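Local coordinates for protein EST1E (Clostridium proteoclasticum, PDB 2WTM) that probably hydrolyses ester bonds, including those that link ferulic acid to plant cell-wall polysaccharides, as a promiscuous feruloyl esterase of the alpha/beta-hydrolase type, at residues P138-R142 against T143-L147; G170-V173 against R174-T178; V209-S212 against K213-K216. One frame throughout, in Å; residues are numbered along the deposited sequence.

Contact 1: P138-R142 against T143-L147; sequences PEIAR and TGELL
A Schellman motif ends helix 137-143 here, and its hub is the carbonyl oxygen of I140, which meets T143, G144 and E145. The straightest of its N-H bonds comes from E145 N, 3.1 Å from I140 O with 167° at the hydrogen. T143 gives I140 O two more: its OG1 lies 2.6 Å from I140 O, in the carbonyl plane on a lone pair, while T143 N at 3.0 Å sits well above that plane. OG1 can reach back because chi1 of 74° sets it between the backbone N and carbonyl carbon of T143, with CG2 turned over E139 O. G144 has the positive phi of the motif, 99°, and its N bonds A141 O at 3.2 Å and I140 O only weakly.

With that turn the chain leaves the helix for strand 145-146, the first arm of a small hairpin with strand 149-150, in the insertion between strands 125-131 and 192-197 of the alpha/beta-hydrolase fold. E145 then runs alongside I140, pointing the same way. E145 CB lies 3.7 Å from I140 CG2, and CG and CD pass the same methyl before the carboxylate reaches its salt bridge with K150. A141 CA makes a C-H...O contact of 3.4 Å with E145 O. Over one face of the R142 guanidinium lies P138 O, 3.6 Å above its centre, while R142 NH1 bonds Q177 O and I179 O.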
ATOM      1  N   PRO A 138     -10.242   8.116   0.886  1.00 10.22           N
ATOM      2  CA  PRO A 138      -9.985   7.300   2.143  1.00 10.81           C
ATOM      3  C   PRO A 138     -10.917   7.648   3.268  1.00 10.03           C
ATOM      4  O   PRO A 138     -11.447   6.684   3.885  1.00  9.51           O
ATOM      5  CB  PRO A 138      -8.497   7.535   2.437  1.00 10.04           C
ATOM      6  CG  PRO A 138      -7.946   7.920   1.010  1.00 10.25           C
ATOM      7  CD  PRO A 138      -9.017   8.779   0.387  1.00 10.53           C
ATOM      8  N   GLU A 139     -11.147   8.911   3.501  1.00 11.81           N
ATOM      9  CA  GLU A 139     -12.014   9.307   4.666  1.00 12.23           C
ATOM     10  C   GLU A 139     -13.434   8.780   4.397  1.00 14.02           C
ATOM     11  O   GLU A 139     -14.080   8.137   5.250  1.00 12.03           O
ATOM     12  CB  GLU A 139     -11.980  10.797   4.917  1.00 14.13           C
ATOM     13  CG  GLU A 139     -13.046  11.228   5.884  1.00 16.43           C
ATOM     14  CD  GLU A 139     -13.032  12.716   6.248  1.00 21.13           C
ATOM     15  OE1 GLU A 139     -12.110  13.496   5.916  1.00 27.58           O
ATOM     16  OE2 GLU A 139     -14.031  13.108   6.877  1.00 34.57           O
ATOM     17  N   ILE A 140     -13.908   8.957   3.171  1.00 12.99           N
ATOM     18  CA  ILE A 140     -15.264   8.567   2.843  1.00 12.19           C
ATOM     19  C   ILE A 140     -15.405   7.062   2.848  1.00 11.96           C
ATOM     20  O   ILE A 140     -16.405   6.552   3.293  1.00 14.06           O
ATOM     21  CB  ILE A 140     -15.718   9.243   1.563  1.00 14.39           C
ATOM     22  CG1 ILE A 140     -15.753  10.764   1.710  1.00 15.49           C
ATOM     23  CG2 ILE A 140     -17.030   8.717   1.048  1.00 16.12           C
ATOM     24  CD1 ILE A 140     -16.514  11.252   2.906  1.00 23.79           C
ATOM     25  N   ALA A 141     -14.356   6.315   2.463  1.00 11.25           N
ATOM     26  CA  ALA A 141     -14.361   4.879   2.554  1.00 11.16           C
ATOM     27  C   ALA A 141     -14.504   4.402   4.003  1.00 10.43           C
ATOM     28  O   ALA A 141     -15.178   3.390   4.282  1.00 10.63           O
ATOM     29  CB  ALA A 141     -13.124   4.286   1.909  1.00 11.34           C
ATOM     30  N   ARG A 142     -13.880   5.139   4.889  1.00 11.00           N
ATOM     31  CA  ARG A 142     -13.973   4.862   6.329  1.00 11.82           C
ATOM     32  C   ARG A 142     -15.383   5.034   6.862  1.00 13.62           C
ATOM     33  O   ARG A 142     -15.765   4.308   7.847  1.00 12.75           O
ATOM     34  CB  ARG A 142     -12.951   5.676   7.146  1.00 11.24           C
ATOM     35  CG  ARG A 142     -11.509   5.193   6.956  1.00 11.32           C
ATOM     36  CD  ARG A 142     -10.555   5.857   7.884  1.00 11.24           C
ATOM     37  NE  ARG A 142     -10.252   7.243   7.536  1.00 11.67           N
ATOM     38  CZ  ARG A 142      -9.323   7.629   6.673  1.00 10.43           C
ATOM     39  NH1 ARG A 142      -8.565   6.749   6.098  1.00  9.87           N
ATOM     40  NH2 ARG A 142      -9.105   8.950   6.481  1.00 12.97           N
ATOM     41  N   THR A 143     -16.150   5.879   6.192  1.00 14.89           N
ATOM     42  CA  THR A 143     -17.554   6.160   6.563  1.00 16.85           C
ATOM     43  C   THR A 143     -18.548   5.255   5.879  1.00 17.50           C
ATOM     44  O   THR A 143     -19.727   5.300   6.223  1.00 19.27           O
ATOM     45  CB  THR A 143     -17.989   7.599   6.233  1.00 18.00           C
ATOM     46  OG1 THR A 143     -18.185   7.756   4.822  1.00 25.40           O
ATOM     47  CG2 THR A 143     -17.076   8.585   6.761  1.00 20.22           C
ATOM     48  N   GLY A 144     -18.123   4.471   4.901  1.00 16.32           N
ATOM     49  CA  GLY A 144     -18.948   3.483   4.193  1.00 17.93           C
ATOM     50  C   GLY A 144     -19.478   3.980   2.868  1.00 17.95           C
ATOM     51  O   GLY A 144     -20.584   3.580   2.447  1.00 20.46           O
ATOM     52  N   GLU A 145     -18.731   4.813   2.135  1.00 17.57           N
ATOM     53  CA  GLU A 145     -19.126   5.100   0.773  1.00 18.40           C
ATOM     54  C   GLU A 145     -17.912   5.116  -0.186  1.00 18.16           C
ATOM     55  O   GLU A 145     -16.769   5.432   0.227  1.00 18.17           O
ATOM     56  CB  GLU A 145     -19.861   6.423   0.707  1.00 17.82           C
ATOM     57  CG  GLU A 145     -20.011   6.979  -0.696  1.00 20.68           C
ATOM     58  CD  GLU A 145     -20.750   8.326  -0.788  1.00 24.70           C
ATOM     59  OE1 GLU A 145     -21.464   8.659   0.191  1.00 30.80           O
ATOM     60  OE2 GLU A 145     -20.540   9.037  -1.827  1.00 29.71           O
ATOM     61  N   LEU A 146     -18.170   4.836  -1.453  1.00 17.28           N
ATOM     62  CA  LEU A 146     -17.178   5.000  -2.473  1.00 16.78           C
ATOM     63  C   LEU A 146     -17.892   5.498  -3.713  1.00 17.46           C
ATOM     64  O   LEU A 146     -18.672   4.751  -4.314  1.00 16.79           O
ATOM     65  CB  LEU A 146     -16.442   3.679  -2.800  1.00 16.48           C
ATOM     66  CG  LEU A 146     -15.486   3.745  -4.025  1.00 16.61           C
ATOM     67  CD1 LEU A 146     -14.306   4.712  -3.744  1.00 15.10           C
ATOM     68  CD2 LEU A 146     -15.023   2.353  -4.395  1.00 17.47           C
ATOM     69  N   LEU A 147     -17.605   6.730  -4.081  1.00 17.48           N
ATOM     70  CA  LEU A 147     -18.091   7.334  -5.326  1.00 21.04           C
ATOM     71  C   LEU A 147     -19.615   7.140  -5.482  1.00 22.80           C
ATOM     72  O   LEU A 147     -20.080   6.656  -6.523  1.00 26.37           O
ATOM     73  CB  LEU A 147     -17.323   6.728  -6.507  1.00 21.55           C
ATOM     74  CG  LEU A 147     -15.816   6.918  -6.588  1.00 23.10           C
ATOM     75  CD1 LEU A 147     -15.177   6.242  -7.825  1.00 29.45           C
ATOM     76  CD2 LEU A 147     -15.441   8.421  -6.545  1.00 24.38           C
TER

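Contact 2: G170-V173 against R174-T178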
ATOM      1  N   GLY A 170     -13.840  -5.611  -2.972  1.00 11.25           N
ATOM      2  CA  GLY A 170     -13.855  -4.763  -1.761  1.00 10.10           C
ATOM      3  C   GLY A 170     -12.486  -4.559  -1.175  1.00  9.97           C
ATOM      4  O   GLY A 170     -12.304  -3.637  -0.374  1.00 10.66           O
ATOM      5  N   ASN A 171     -11.499  -5.289  -1.676  1.00  9.80           N
ATOM      6  CA  ASN A 171     -10.113  -5.008  -1.282  1.00  9.96           C
ATOM      7  C   ASN A 171      -9.750  -3.529  -1.594  1.00 10.78           C
ATOM      8  O   ASN A 171      -8.960  -2.910  -0.889  1.00 10.98           O
ATOM      9  CB  ASN A 171      -9.118  -5.888  -2.076  1.00  9.98           C
ATOM     10  CG  ASN A 171      -9.174  -7.346  -1.653  1.00 13.15           C
ATOM     11  OD1 ASN A 171      -9.764  -7.651  -0.591  1.00 15.35           O
ATOM     12  ND2 ASN A 171      -8.630  -8.250  -2.466  1.00 13.53           N
ATOM     13  N   TYR A 172     -10.276  -2.975  -2.682  1.00 10.02           N
ATOM     14  CA  TYR A 172     -10.045  -1.548  -2.994  1.00  8.96           C
ATOM     15  C   TYR A 172     -10.387  -0.732  -1.707  1.00  9.01           C
ATOM     16  O   TYR A 172      -9.603   0.151  -1.327  1.00 10.10           O
ATOM     17  CB  TYR A 172     -10.889  -1.082  -4.204  1.00  8.73           C
ATOM     18  CG  TYR A 172     -10.732   0.414  -4.470  1.00  9.14           C
ATOM     19  CD1 TYR A 172      -9.988   0.892  -5.484  1.00  8.46           C
ATOM     20  CD2 TYR A 172     -11.327   1.336  -3.642  1.00  9.26           C
ATOM     21  CE1 TYR A 172      -9.798   2.232  -5.650  1.00  8.45           C
ATOM     22  CE2 TYR A 172     -11.149   2.684  -3.782  1.00 10.04           C
ATOM     23  CZ  TYR A 172     -10.399   3.145  -4.816  1.00  9.66           C
ATOM     24  OH  TYR A 172     -10.224   4.511  -5.015  1.00 10.55           O
ATOM     25  N   VAL A 173     -11.554  -0.985  -1.121  1.00  8.16           N
ATOM     26  CA  VAL A 173     -12.014  -0.292   0.095  1.00  9.98           C
ATOM     27  C   VAL A 173     -11.170  -0.611   1.347  1.00  9.31           C
ATOM     28  O   VAL A 173     -10.786   0.298   2.059  1.00  9.61           O
ATOM     29  CB  VAL A 173     -13.519  -0.568   0.401  1.00 10.09           C
ATOM     30  CG1 VAL A 173     -14.010   0.141   1.670  1.00 12.21           C
ATOM     31  CG2 VAL A 173     -14.345  -0.195  -0.867  1.00 11.83           C
ATOM     32  N   ARG A 174     -10.847  -1.894   1.534  1.00 10.14           N
ATOM     33  CA  ARG A 174      -9.949  -2.302   2.646  1.00  9.94           C
ATOM     34  C   ARG A 174      -8.650  -1.522   2.654  1.00  9.52           C
ATOM     35  O   ARG A 174      -8.164  -1.101   3.671  1.00 10.77           O
ATOM     36  CB  ARG A 174      -9.717  -3.780   2.592  1.00  9.27           C
ATOM     37  CG  ARG A 174     -10.962  -4.637   2.682  1.00  9.72           C
ATOM     38  CD  ARG A 174     -10.720  -6.074   2.765  1.00 10.88           C
ATOM     39  NE  ARG A 174     -11.953  -6.852   2.806  1.00 12.66           N
ATOM     40  CZ  ARG A 174     -12.594  -7.171   3.919  1.00 15.34           C
ATOM     41  NH1 ARG A 174     -12.106  -6.791   5.087  1.00 12.59           N
ATOM     42  NH2 ARG A 174     -13.709  -7.897   3.882  1.00 15.63           N
ATOM     43  N   VAL A 175      -8.080  -1.344   1.446  1.00  8.82           N
ATOM     44  CA  VAL A 175      -6.853  -0.585   1.283  1.00  8.97           C
ATOM     45  C   VAL A 175      -7.083   0.903   1.490  1.00  8.57           C
ATOM     46  O   VAL A 175      -6.353   1.592   2.182  1.00  8.50           O
ATOM     47  CB  VAL A 175      -6.247  -0.857  -0.107  1.00  8.32           C
ATOM     48  CG1 VAL A 175      -5.172   0.131  -0.434  1.00 10.01           C
ATOM     49  CG2 VAL A 175      -5.742  -2.298  -0.200  1.00  7.63           C
ATOM     50  N   ALA A 176      -8.090   1.450   0.847  1.00  7.93           N
ATOM     51  CA  ALA A 176      -8.348   2.880   0.903  1.00  8.60           C
ATOM     52  C   ALA A 176      -8.538   3.366   2.334  1.00  9.04           C
ATOM     53  O   ALA A 176      -8.111   4.467   2.722  1.00  9.82           O
ATOM     54  CB  ALA A 176      -9.568   3.266   0.075  1.00  9.70           C
ATOM     55  N   GLN A 177      -9.266   2.579   3.087  1.00 10.14           N
ATOM     56  CA  GLN A 177      -9.532   2.964   4.444  1.00  9.62           C
ATOM     57  C   GLN A 177      -8.254   3.214   5.284  1.00 10.49           C
ATOM     58  O   GLN A 177      -8.306   3.933   6.314  1.00 10.56           O
ATOM     59  CB  GLN A 177     -10.370   1.868   5.118  1.00 10.68           C
ATOM     60  CG  GLN A 177     -11.841   1.801   4.723  1.00  9.11           C
ATOM     61  CD  GLN A 177     -12.585   0.773   5.550  1.00 11.52           C
ATOM     62  OE1 GLN A 177     -11.997  -0.123   6.120  1.00 15.18           O
ATOM     63  NE2 GLN A 177     -13.930   0.875   5.546  1.00 12.85           N
ATOM     64  N   THR A 178      -7.128   2.592   4.878  1.00  9.14           N
ATOM     65  CA  THR A 178      -5.899   2.680   5.696  1.00  8.82           C
ATOM     66  C   THR A 178      -5.182   4.010   5.526  1.00  9.90           C
ATOM     67  O   THR A 178      -4.265   4.359   6.261  1.00 12.13           O
ATOM     68  CB  THR A 178      -4.970   1.584   5.405  1.00  9.84           C
ATOM     69  OG1 THR A 178      -4.288   1.799   4.151  1.00 10.55           O
ATOM     70  CG2 THR A 178      -5.649   0.211   5.517  1.00 11.82           C
TER
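The amide plane of N171 and the guanidinium plane of R174 are turned 66° from each other, and the ring of Y172 comes up beside A176, both pairs one turn apart on the short helix 171-176. This helix belongs to the insertion between strands 125-131 and 192-197 of the alpha/beta-hydrolase fold and lies at the dimer interface. Neither meeting is a stack. N171 OD1 approaches the guanidinium obliquely, 3.8 Å from R174 CD and slightly farther from R174 NE, and A176 CB lies 4.2 Å from Y172 CE2, also obliquely. H77 packs edge-to-face with the Y172 ring, and Y172 OH bonds Q109.

Both polar ends of the first pair are used across the interface: N171 ND2 bonds D91 of the second subunit, and R174 NH1 forms a salt bridge with D123 and a hydrogen bond with M120 O, both of that subunit. R174 is extended from CG to NE, which carries its charge out to the neighbour, while CG stays 3.5 Å from G170 O at the root of the helix.

The backbone is regular alpha-helix, four i to i+4 bonds running in order from R174 N to G170 O through to Q177 N to V173 O. On that last carbonyl Q177 leans its CG, 3.2 Å from V173 O, and its NE2 passes 3.9 Å from V173 CG1 before bonding A141 O and P153 O; its OE1 goes to R122 of the second subunit. Farther on, V175 O takes two donors from T178, the backbone N at 3.0 Å and OG1 at 2.9 Å.

Contact 3: V209-S212 against K213-K216; sequences VAFS and KQYK
K213 doubles back along the last turn of helix 205-214 to lie beside V209, both side chains pointing the same way. Its CB passes 3.6 Å from A210 O, and CG comes in at 3.4 Å from V209 O. CD stays near that same oxygen, and CE then presses on V209 CG1 at 3.5 Å, tight for two carbons. A bend at chi4 of -63° keeps the ammonium close by, NZ being 3.8 Å from V209 CG1.

V209 O also takes S212 OG at 2.7 Å, the hydroxyl tilted out of the carbonyl plane; the serine just before K213 shares the oxygen that K213 N reaches only weakly. Helical bonding runs on to the end: Q214 N to A210 O, and Y215 N to F211 O at 3.1 Å, nearly in line with the carbonyl. Y215 is the first residue to leave helical angles. Its CD1 lies 3.5 Å from F211 O. Q214 lies alongside F211, amide and ring planes 32° apart, with OE1 3.6 Å from F211 CD1; its NE2 bonds D186.

The helix is the connection of the beta-alpha-beta unit between strands 192-197 and 218-223. V209 and S212 rest on L220 of strand 218-223, at the edge of the main sheet, while F211, Q214 and Y215 pack against V185 of helix 181-187.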
ATOM      1  N   VAL A 209     -10.586  23.084  -1.478  1.00 15.57           N
ATOM      2  CA  VAL A 209     -10.388  24.290  -0.680  1.00 16.46           C
ATOM      3  C   VAL A 209      -9.680  23.958   0.630  1.00 16.25           C
ATOM      4  O   VAL A 209      -8.690  24.599   0.969  1.00 17.72           O
ATOM      5  CB  VAL A 209     -11.729  25.045  -0.400  1.00 16.64           C
ATOM      6  CG1 VAL A 209     -11.488  26.281   0.457  1.00 19.14           C
ATOM      7  CG2 VAL A 209     -12.438  25.383  -1.723  1.00 17.57           C
ATOM      8  N   ALA A 210     -10.162  22.931   1.359  1.00 15.87           N
ATOM      9  CA  ALA A 210      -9.572  22.567   2.630  1.00 16.73           C
ATOM     10  C   ALA A 210      -8.128  22.087   2.488  1.00 16.61           C
ATOM     11  O   ALA A 210      -7.202  22.553   3.197  1.00 17.69           O
ATOM     12  CB  ALA A 210     -10.421  21.488   3.283  1.00 18.66           C
ATOM     13  N   PHE A 211      -7.889  21.130   1.570  1.00 17.81           N
ATOM     14  CA  PHE A 211      -6.523  20.650   1.387  1.00 15.65           C
ATOM     15  C   PHE A 211      -5.564  21.770   0.943  1.00 14.87           C
ATOM     16  O   PHE A 211      -4.432  21.831   1.371  1.00 14.08           O
ATOM     17  CB  PHE A 211      -6.427  19.397   0.473  1.00 16.17           C
ATOM     18  CG  PHE A 211      -6.918  18.150   1.148  1.00 15.47           C
ATOM     19  CD1 PHE A 211      -6.244  17.641   2.227  1.00 16.61           C
ATOM     20  CD2 PHE A 211      -8.053  17.497   0.675  1.00 17.96           C
ATOM     21  CE1 PHE A 211      -6.720  16.443   2.853  1.00 16.81           C
ATOM     22  CE2 PHE A 211      -8.553  16.347   1.298  1.00 16.43           C
ATOM     23  CZ  PHE A 211      -7.881  15.829   2.379  1.00 17.35           C
ATOM     24  N   SER A 212      -6.032  22.686   0.113  1.00 15.30           N
ATOM     25  CA  SER A 212      -5.186  23.807  -0.323  1.00 16.19           C
ATOM     26  C   SER A 212      -4.694  24.661   0.827  1.00 16.50           C
ATOM     27  O   SER A 212      -3.661  25.294   0.721  1.00 16.72           O
ATOM     28  CB  SER A 212      -5.878  24.690  -1.346  1.00 17.07           C
ATOM     29  OG  SER A 212      -6.904  25.573  -0.812  1.00 18.13           O
ATOM     30  N   LYS A 213      -5.488  24.750   1.881  1.00 17.54           N
ATOM     31  CA  LYS A 213      -5.096  25.513   3.059  1.00 18.46           C
ATOM     32  C   LYS A 213      -4.169  24.712   3.947  1.00 18.84           C
ATOM     33  O   LYS A 213      -3.344  25.290   4.638  1.00 18.83           O
ATOM     34  CB  LYS A 213      -6.343  25.970   3.822  1.00 18.97           C
ATOM     35  CG  LYS A 213      -7.219  26.906   2.969  1.00 20.96           C
ATOM     36  CD  LYS A 213      -8.336  27.541   3.710  1.00 23.79           C
ATOM     37  CE  LYS A 213      -9.509  27.963   2.795  1.00 27.74           C
ATOM     38  NZ  LYS A 213      -9.159  28.992   1.791  1.00 34.73           N
ATOM     39  N   GLN A 214      -4.263  23.372   3.901  1.00 18.31           N
ATOM     40  CA  GLN A 214      -3.387  22.536   4.695  1.00 17.20           C
ATOM     41  C   GLN A 214      -1.940  22.503   4.213  1.00 16.70           C
ATOM     42  O   GLN A 214      -0.972  22.454   4.998  1.00 17.69           O
ATOM     43  CB  GLN A 214      -3.935  21.118   4.759  1.00 17.40           C
ATOM     44  CG  GLN A 214      -3.225  20.332   5.781  1.00 18.18           C
ATOM     45  CD  GLN A 214      -3.538  18.876   5.762  1.00 20.83           C
ATOM     46  OE1 GLN A 214      -4.650  18.460   5.348  1.00 22.15           O
ATOM     47  NE2 GLN A 214      -2.607  18.093   6.330  1.00 19.77           N
ATOM     48  N   TYR A 215      -1.762  22.478   2.887  1.00 14.11           N
ATOM     49  CA  TYR A 215      -0.485  22.447   2.291  1.00 13.97           C
ATOM     50  C   TYR A 215       0.315  23.699   2.703  1.00 13.99           C
ATOM     51  O   TYR A 215      -0.305  24.801   2.832  1.00 16.87           O
ATOM     52  CB  TYR A 215      -0.652  22.429   0.756  1.00 12.78           C
ATOM     53  CG  TYR A 215      -0.716  21.047   0.142  1.00 10.69           C
ATOM     54  CD1 TYR A 215      -1.814  20.672  -0.614  1.00 12.85           C
ATOM     55  CD2 TYR A 215       0.341  20.162   0.284  1.00 12.24           C
ATOM     56  CE1 TYR A 215      -1.889  19.386  -1.195  1.00 11.49           C
ATOM     57  CE2 TYR A 215       0.292  18.891  -0.328  1.00 12.87           C
ATOM     58  CZ  TYR A 215      -0.865  18.520  -1.043  1.00 12.62           C
ATOM     59  OH  TYR A 215      -0.913  17.246  -1.600  1.00 13.50           O
ATOM     60  N   LYS A 216       1.616  23.545   2.833  1.00 14.98           N
ATOM     61  CA  LYS A 216       2.538  24.669   3.073  1.00 16.38           C
ATOM     62  C   LYS A 216       2.520  25.679   1.955  1.00 17.78           C
ATOM     63  O   LYS A 216       2.487  26.888   2.202  1.00 19.22           O
ATOM     64  CB  LYS A 216       3.958  24.172   3.303  1.00 17.04           C
ATOM     65  CG  LYS A 216       4.967  25.226   3.635  1.00 21.28           C
ATOM     66  CD  LYS A 216       4.807  25.677   5.092  1.00 23.25           C
ATOM     67  CE  LYS A 216       5.752  26.813   5.390  1.00 26.83           C
ATOM     68  NZ  LYS A 216       5.377  27.320   6.742  1.00 25.40           N
TER

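How the contacts relate
From the N terminus, the contacts come in series, none nesting in or crossing another, and each closes just a turn of helix or the end of one. Contact 1 finishes helix 137-143 and leads through the hairpin 145-146/149-150; a second hairpin, 159-162/166-169, follows before contact 2 on helix 171-176. Those two contacts touch, their centres 9 Å apart: helix 137-143 lies against the C-terminal part of 171-178, with probable hydrogen bonds joining R142 and A141 to Q177, and L146 packs on Y172. Contact 3 comes after strand 192-197, in the main sheet's last crossover, about 20 Å from contact 1 and 24 Å from contact 2, centre to centre, and it touches neither.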